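Local coordinates for hypothetical protein HI1011 (Haemophilus influenzae, PDB 1YZY), which catalyses the ATP-dependent phosphorylation of 3-oxo-tetronate to 3-oxo-tetronate 4-phosphate, as a member of the four-carbon acid sugar kinase family, at residues A[125-128]-A[133-136]; A[350-353]-A[357-360]; A[380-385]-A[391-396]. One frame throughout, in Å; residues are numbered along the deposited sequence.

Interaction 1: A[125-128]-A[133-136]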
loop_
_atom_site.group_PDB
_atom_site.type_symbol
_atom_site.label_atom_id
_atom_site.label_comp_id
_atom_site.label_asym_id
_atom_site.label_seq_id
_atom_site.Cartn_x
_atom_site.Cartn_y
_atom_site.Cartn_z
ATOM N N GLY A 125 -25.749 -1.208 -7.982
ATOM C CA GLY A 125 -25.278 -0.534 -6.789
ATOM C C GLY A 125 -24.967 -1.480 -5.650
ATOM O O GLY A 125 -24.541 -1.031 -4.592
ATOM N N TYR A 126 -25.219 -2.771 -5.846
ATOM C CA TYR A 126 -24.938 -3.778 -4.825
ATOM C C TYR A 126 -23.507 -4.286 -4.999
ATOM O O TYR A 126 -23.108 -4.643 -6.112
ATOM C CB TYR A 126 -25.884 -4.979 -4.955
ATOM C CG TYR A 126 -27.334 -4.701 -4.656
ATOM C CD1 TYR A 126 -27.901 -5.104 -3.449
ATOM C CD2 TYR A 126 -28.145 -4.049 -5.586
ATOM C CE1 TYR A 126 -29.246 -4.863 -3.172
ATOM C CE2 TYR A 126 -29.490 -3.805 -5.323
ATOM C CZ TYR A 126 -30.038 -4.214 -4.115
ATOM O OH TYR A 126 -31.376 -3.992 -3.852
ATOM N N LEU A 127 -22.753 -4.348 -3.904
ATOM C CA LEU A 127 -21.378 -4.827 -3.954
ATOM C C LEU A 127 -21.319 -6.328 -3.732
ATOM O O LEU A 127 -21.963 -6.866 -2.825
ATOM C CB LEU A 127 -20.506 -4.108 -2.914
ATOM C CG LEU A 127 -19.007 -4.435 -2.858
ATOM C CD1 LEU A 127 -18.307 -3.966 -4.124
ATOM C CD2 LEU A 127 -18.384 -3.750 -1.650
ATOM N N PHE A 128 -20.583 -7.005 -4.604
ATOM C CA PHE A 128 -20.401 -8.440 -4.505
ATOM C C PHE A 128 -18.938 -8.692 -4.170
ATOM O O PHE A 128 -18.057 -7.941 -4.581
ATOM C CB PHE A 128 -20.774 -9.134 -5.828
ATOM C CG PHE A 128 -22.260 -9.169 -6.102
ATOM C CD1 PHE A 128 -23.009 -10.309 -5.810
ATOM C CD2 PHE A 128 -22.914 -8.060 -6.636
ATOM C CE1 PHE A 128 -24.383 -10.346 -6.042
ATOM C CE2 PHE A 128 -24.293 -8.083 -6.874
ATOM C CZ PHE A 128 -25.026 -9.230 -6.574
ATOM N N LEU A 133 -23.004 -11.654 -2.304
ATOM C CA LEU A 133 -23.275 -10.276 -1.911
ATOM C C LEU A 133 -22.343 -9.940 -0.748
ATOM O O LEU A 133 -21.953 -10.832 0.007
ATOM C CB LEU A 133 -24.724 -10.150 -1.427
ATOM C CG LEU A 133 -25.852 -10.128 -2.459
ATOM C CD1 LEU A 133 -27.140 -10.629 -1.850
ATOM C CD2 LEU A 133 -26.019 -8.723 -3.006
ATOM N N LEU A 134 -21.994 -8.663 -0.612
ATOM C CA LEU A 134 -21.136 -8.198 0.479
ATOM C C LEU A 134 -21.729 -8.659 1.812
ATOM O O LEU A 134 -21.026 -9.169 2.677
ATOM C CB LEU A 134 -21.066 -6.672 0.461
ATOM C CG LEU A 134 -20.354 -5.980 1.625
ATOM C CD1 LEU A 134 -18.855 -6.258 1.561
ATOM C CD2 LEU A 134 -20.628 -4.484 1.550
ATOM N N SER A 135 -23.037 -8.461 1.960
ATOM C CA SER A 135 -23.764 -8.852 3.160
ATOM C C SER A 135 -23.766 -10.363 3.435
ATOM O O SER A 135 -24.176 -10.806 4.517
ATOM C CB SER A 135 -25.200 -8.332 3.075
ATOM O OG SER A 135 -25.842 -8.744 1.877
ATOM N N GLU A 136 -23.340 -11.153 2.454
ATOM C CA GLU A 136 -23.297 -12.605 2.596
ATOM C C GLU A 136 -21.876 -13.155 2.720
ATOM O O GLU A 136 -21.682 -14.357 2.927
ATOM C CB GLU A 136 -23.978 -13.270 1.403
ATOM C CG GLU A 136 -25.447 -12.962 1.266
ATOM C CD GLU A 136 -26.167 -13.941 0.362
ATOM O OE1 GLU A 136 -25.548 -14.928 -0.077
ATOM O OE2 GLU A 136 -27.367 -13.733 0.102
#

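Interaction 2: A[350-353]-A[357-360]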
loop_
_atom_site.group_PDB
_atom_site.type_symbol
_atom_site.label_atom_id
_atom_site.label_comp_id
_atom_site.label_asym_id
_atom_site.label_seq_id
_atom_site.Cartn_x
_atom_site.Cartn_y
_atom_site.Cartn_z
ATOM N N PHE A 350 18.733 -2.286 0.804
ATOM C CA PHE A 350 18.313 -3.142 1.914
ATOM C C PHE A 350 17.131 -4.020 1.508
ATOM O O PHE A 350 16.104 -3.525 1.055
ATOM C CB PHE A 350 17.906 -2.299 3.124
ATOM C CG PHE A 350 19.018 -1.472 3.692
ATOM C CD1 PHE A 350 19.688 -1.885 4.841
ATOM C CD2 PHE A 350 19.394 -0.279 3.089
ATOM C CE1 PHE A 350 20.722 -1.118 5.382
ATOM C CE2 PHE A 350 20.422 0.493 3.614
ATOM C CZ PHE A 350 21.089 0.072 4.765
ATOM N N ILE A 351 17.282 -5.326 1.678
ATOM C CA ILE A 351 16.228 -6.275 1.347
ATOM C C ILE A 351 15.790 -6.948 2.646
ATOM O O ILE A 351 16.502 -7.787 3.187
ATOM C CB ILE A 351 16.739 -7.338 0.342
ATOM C CG1 ILE A 351 17.276 -6.649 -0.917
ATOM C CG2 ILE A 351 15.626 -8.314 -0.024
ATOM C CD1 ILE A 351 17.918 -7.590 -1.888
ATOM N N THR A 352 14.640 -6.546 3.165
ATOM C CA THR A 352 14.132 -7.114 4.409
ATOM C C THR A 352 13.019 -8.145 4.211
ATOM O O THR A 352 12.354 -8.181 3.169
ATOM C CB THR A 352 13.636 -6.001 5.357
ATOM O OG1 THR A 352 12.641 -5.211 4.694
ATOM C CG2 THR A 352 14.799 -5.084 5.756
ATOM N N ALA A 353 12.861 -9.018 5.201
ATOM C CA ALA A 353 11.831 -10.047 5.167
ATOM C C ALA A 353 11.109 -10.067 6.510
ATOM O O ALA A 353 11.740 -10.195 7.560
ATOM C CB ALA A 353 12.445 -11.399 4.881
ATOM N N THR A 357 10.364 -6.785 10.998
ATOM C CA THR A 357 11.745 -6.499 10.605
ATOM C C THR A 357 11.812 -5.310 9.633
ATOM O O THR A 357 12.686 -4.449 9.749
ATOM C CB THR A 357 12.422 -7.736 9.962
ATOM O OG1 THR A 357 12.424 -8.823 10.894
ATOM C CG2 THR A 357 13.855 -7.419 9.573
ATOM N N SER A 358 10.881 -5.257 8.689
ATOM C CA SER A 358 10.848 -4.174 7.713
ATOM C C SER A 358 10.514 -2.832 8.360
ATOM O O SER A 358 11.107 -1.808 8.019
ATOM C CB SER A 358 9.826 -4.484 6.602
ATOM O OG SER A 358 10.129 -5.701 5.950
ATOM N N SER A 359 9.534 -2.833 9.259
ATOM C CA SER A 359 9.108 -1.612 9.937
ATOM C C SER A 359 10.230 -1.012 10.772
ATOM O O SER A 359 10.479 0.194 10.708
ATOM C CB SER A 359 7.892 -1.884 10.838
ATOM O OG SER A 359 6.722 -2.169 10.083
ATOM N N ILE A 360 10.894 -1.864 11.552
ATOM C CA ILE A 360 11.993 -1.450 12.430
ATOM C C ILE A 360 13.180 -0.843 11.666
ATOM O O ILE A 360 13.733 0.177 12.093
ATOM C CB ILE A 360 12.457 -2.633 13.343
ATOM C CG1 ILE A 360 13.033 -2.093 14.649
ATOM C CG2 ILE A 360 13.471 -3.532 12.638
ATOM C CD1 ILE A 360 11.974 -1.566 15.594
#

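Interaction 3: A[380-385]-A[391-396]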
loop_
_atom_site.group_PDB
_atom_site.type_symbol
_atom_site.label_atom_id
_atom_site.label_comp_id
_atom_site.label_asym_id
_atom_site.label_seq_id
_atom_site.Cartn_x
_atom_site.Cartn_y
_atom_site.Cartn_z
ATOM N N VAL A 380 5.530 -6.636 -3.566
ATOM C CA VAL A 380 6.901 -6.290 -3.205
ATOM C C VAL A 380 7.627 -5.449 -4.263
ATOM O O VAL A 380 8.370 -5.979 -5.086
ATOM C CB VAL A 380 7.759 -7.551 -2.919
ATOM C CG1 VAL A 380 9.043 -7.161 -2.207
ATOM C CG2 VAL A 380 6.983 -8.556 -2.088
ATOM N N PRO A 381 7.352 -4.138 -4.313
ATOM C CA PRO A 381 8.041 -3.308 -5.304
ATOM C C PRO A 381 9.403 -2.815 -4.769
ATOM O O PRO A 381 9.713 -2.973 -3.579
ATOM C CB PRO A 381 7.068 -2.140 -5.484
ATOM C CG PRO A 381 6.498 -1.977 -4.117
ATOM C CD PRO A 381 6.222 -3.406 -3.706
ATOM N N TRP A 382 10.233 -2.282 -5.657
ATOM C CA TRP A 382 11.514 -1.730 -5.247
ATOM C C TRP A 382 11.192 -0.319 -4.781
ATOM O O TRP A 382 10.342 0.352 -5.374
ATOM C CB TRP A 382 12.507 -1.689 -6.419
ATOM C CG TRP A 382 13.483 -2.814 -6.389
ATOM C CD1 TRP A 382 13.617 -3.814 -7.311
ATOM C CD2 TRP A 382 14.428 -3.096 -5.345
ATOM N NE1 TRP A 382 14.582 -4.710 -6.903
ATOM C CE2 TRP A 382 15.096 -4.294 -5.701
ATOM C CE3 TRP A 382 14.776 -2.457 -4.143
ATOM C CZ2 TRP A 382 16.092 -4.866 -4.894
ATOM C CZ3 TRP A 382 15.765 -3.025 -3.343
ATOM C CH2 TRP A 382 16.411 -4.220 -3.724
ATOM N N LEU A 383 11.856 0.126 -3.719
ATOM C CA LEU A 383 11.618 1.454 -3.172
ATOM C C LEU A 383 12.897 2.287 -3.138
ATOM O O LEU A 383 13.991 1.779 -3.337
ATOM C CB LEU A 383 11.084 1.333 -1.740
ATOM C CG LEU A 383 9.862 0.479 -1.395
ATOM C CD1 LEU A 383 9.735 0.334 0.130
ATOM C CD2 LEU A 383 8.603 1.109 -1.973
ATOM N N LYS A 384 12.737 3.588 -2.964
ATOM C CA LYS A 384 13.868 4.476 -2.822
ATOM C C LYS A 384 13.381 5.594 -1.940
ATOM O O LYS A 384 12.348 6.195 -2.207
ATOM C CB LYS A 384 14.377 5.053 -4.133
ATOM C CG LYS A 384 15.721 5.765 -3.919
ATOM C CD LYS A 384 16.204 6.536 -5.124
ATOM C CE LYS A 384 15.563 7.913 -5.210
ATOM N NZ LYS A 384 15.883 8.764 -4.028
ATOM N N ALA A 385 14.109 5.834 -0.857
ATOM C CA ALA A 385 13.763 6.871 0.093
ATOM C C ALA A 385 13.695 8.220 -0.595
ATOM O O ALA A 385 14.361 8.444 -1.602
ATOM C CB ALA A 385 14.794 6.900 1.212
ATOM N N PHE A 391 17.840 2.364 -1.439
ATOM C CA PHE A 391 16.797 1.493 -1.960
ATOM C C PHE A 391 16.458 0.383 -0.982
ATOM O O PHE A 391 17.334 -0.132 -0.285
ATOM C CB PHE A 391 17.220 0.900 -3.312
ATOM C CG PHE A 391 17.530 1.944 -4.365
ATOM C CD1 PHE A 391 16.543 2.384 -5.246
ATOM C CD2 PHE A 391 18.801 2.505 -4.459
ATOM C CE1 PHE A 391 16.816 3.370 -6.203
ATOM C CE2 PHE A 391 19.081 3.491 -5.412
ATOM C CZ PHE A 391 18.082 3.922 -6.284
ATOM N N LEU A 392 15.176 0.031 -0.914
ATOM C CA LEU A 392 14.707 -1.025 -0.016
ATOM C C LEU A 392 13.633 -1.918 -0.654
ATOM O O LEU A 392 12.819 -1.459 -1.452
ATOM C CB LEU A 392 14.137 -0.424 1.274
ATOM C CG LEU A 392 14.855 0.739 1.964
ATOM C CD1 LEU A 392 14.535 2.065 1.255
ATOM C CD2 LEU A 392 14.413 0.798 3.415
ATOM N N ALA A 393 13.665 -3.199 -0.309
ATOM C CA ALA A 393 12.695 -4.177 -0.784
ATOM C C ALA A 393 12.164 -4.804 0.495
ATOM O O ALA A 393 12.857 -5.583 1.150
ATOM C CB ALA A 393 13.365 -5.235 -1.655
ATOM N N LEU A 394 10.947 -4.415 0.865
ATOM C CA LEU A 394 10.310 -4.901 2.082
ATOM C C LEU A 394 9.359 -6.052 1.773
ATOM O O LEU A 394 8.294 -5.850 1.181
ATOM C CB LEU A 394 9.559 -3.743 2.745
ATOM C CG LEU A 394 10.324 -2.410 2.750
ATOM C CD1 LEU A 394 9.436 -1.295 3.278
ATOM C CD2 LEU A 394 11.612 -2.517 3.570
ATOM N N LYS A 395 9.749 -7.265 2.157
ATOM C CA LYS A 395 8.932 -8.442 1.897
ATOM C C LYS A 395 8.205 -8.999 3.118
ATOM O O LYS A 395 8.825 -9.638 3.966
ATOM C CB LYS A 395 9.792 -9.556 1.285
ATOM C CG LYS A 395 8.990 -10.780 0.824
ATOM C CD LYS A 395 9.765 -12.077 1.007
ATOM C CE LYS A 395 9.803 -12.522 2.467
ATOM N NZ LYS A 395 8.763 -13.535 2.792
ATOM N N SER A 396 6.889 -8.805 3.186
ATOM C CA SER A 396 6.114 -9.355 4.297
ATOM C C SER A 396 6.261 -10.888 4.140
ATOM O O SER A 396 6.690 -11.396 3.100
ATOM C CB SER A 396 4.664 -8.861 4.276
ATOM O OG SER A 396 4.397 -8.005 5.384
HETATM O O HOH W 1 9.165 -3.185 -0.747
#

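Interaction 1: A[125-128]-A[133-136]
The CD2 methyl of Leu133 lies over one face of the Phe128 ring in a CH-pi contact, 4.1 Å from CD2 to the ring centroid. The two side chains set off apart from their backbones, then run side by side as the end of the leucine swings over the ring. The same methyl meets Tyr126 CD1 at 4.1 Å, so a single leucine branch serves two aromatic residues. With CG anti to the backbone N in both residues (chi1 -177° and 173°), Leu127 and Leu134 bring their CD2 methyls within 4.0 Å of each other. Ile122 of the neighbouring strand 120-123 also touches Leu127, while Met147 lies against Leu134.

The polar part is all backbone. Leu134 N donates to Leu127 O at 2.9 Å, moderately bent at 148°. Beyond it, Phe128 and Leu133 pair as antiparallel non-hydrogen-bonded residues, CA to CA 4.3 Å, and the chain then turns into the 3-10 segment 134-136, closed by Glu136 N bonding to Leu133 O.

In this small antiparallel sheet of the sugar-binding domain, the backbone thus contributes one directional bond, while most of the touching surface is dispersive: the buried Leu127 and Leu134 pack methyl to methyl, and Leu133 carries its methyl among the partly exposed rings of Tyr126 and Phe128.

Interaction 2: A[350-353]-A[357-360]
The first torsions of Thr352 and Ser358 turn their two hydroxyls toward each other. In Thr352, OG1 sits between the backbone N and the carbonyl carbon (chi1 56°), whereas in Ser358 OG lies anti to the carbonyl carbon, beside the backbone N (chi1 -58°). The oxygens come within 2.9 Å, Thr352 OG1 donating to Ser358 OG. Ser358 OG is also bonded to Gly354 O, in the turn just before the helix, which ties the strand to the turn as well as to the helix. Small hydroxyl residues suit this buried spot because they bond at short range without pushing strand and helix apart; Leu394 of the next strand packs against both.

Thr357 adds a van der Waals contact, its CB 3.5 Å from the carbonyl oxygen Ala353 O, and Phe335 of helix 324-345 lies against its side chain. Ala353 turns its methyl the other way, where it touches Ser252 and Phe405.

This is a strand-turn-helix unit, strand 349-353 running through a glycine turn into helix 355-365. Gly354, Gly355, Glu356 and Thr357 are predicted to bind ATP, as in relatives, which places the unit at the probable nucleotide site of the C-terminal domain.

Interaction 3: A[380-385]-A[391-396]
Leu383 and Leu392 exchange two backbone hydrogen bonds, Leu383 N to Leu392 O at 2.9 Å and Leu392 N to Leu383 O at 3.2 Å. In the second the donor stands 61° out of the carbonyl plane and misses the lone pairs. The strands run at 141° to one another. Water 1 bridges them farther along, donating to Pro381 O and accepting from Leu394 N at 2.7 Å.

Side chains work on both faces. Trp382 lays its six-membered ring over Ala393, whose CB stands 3.7 Å above the ring plane; a methyl is small enough to let the indole lie flat. Lys384, its CG anti to the backbone N (chi1 -170°), passes its methylenes over one face of Phe391, CG to ring centroid 3.8 Å. On the other face of the hairpin Leu383 CD1 and Leu394 CD1 touch at 3.6 Å, their side chains crossing at about a right angle.

Further out, Ala408 O accepts from Trp382 NE1. Lys384 bends at its end so that NZ reaches Ala385 O, with a long, weak ion pair to Asp389.

Trp382 and Lys384 therefore serve twice, hydrocarbon against the hairpin and polar end on oxygen acceptors, while a water supplements the direct backbone pairing.

Along the chain the three contacts come in series. Interaction 1 belongs to the sugar-binding N-terminal domain and lies away from the annotated sites, its centre 37 Å from that of interaction 2 and 35 Å from that of interaction 3. The latter two share the nucleotide-binding C-terminal domain, with centres 9 Å apart, and they touch: strands 349-353 and 391-395 are neighbours, with Phe350 N near Phe391 O and Phe350 O near Ala393 N, each at 2.8 Å and probably hydrogen-bonded. The hairpin of interaction 3 thus continues the sheet beside the strand-turn-helix of interaction 2, and Lys395 and Ala353 both lie close to the predicted ATP-site residues Ser254 and Gly397.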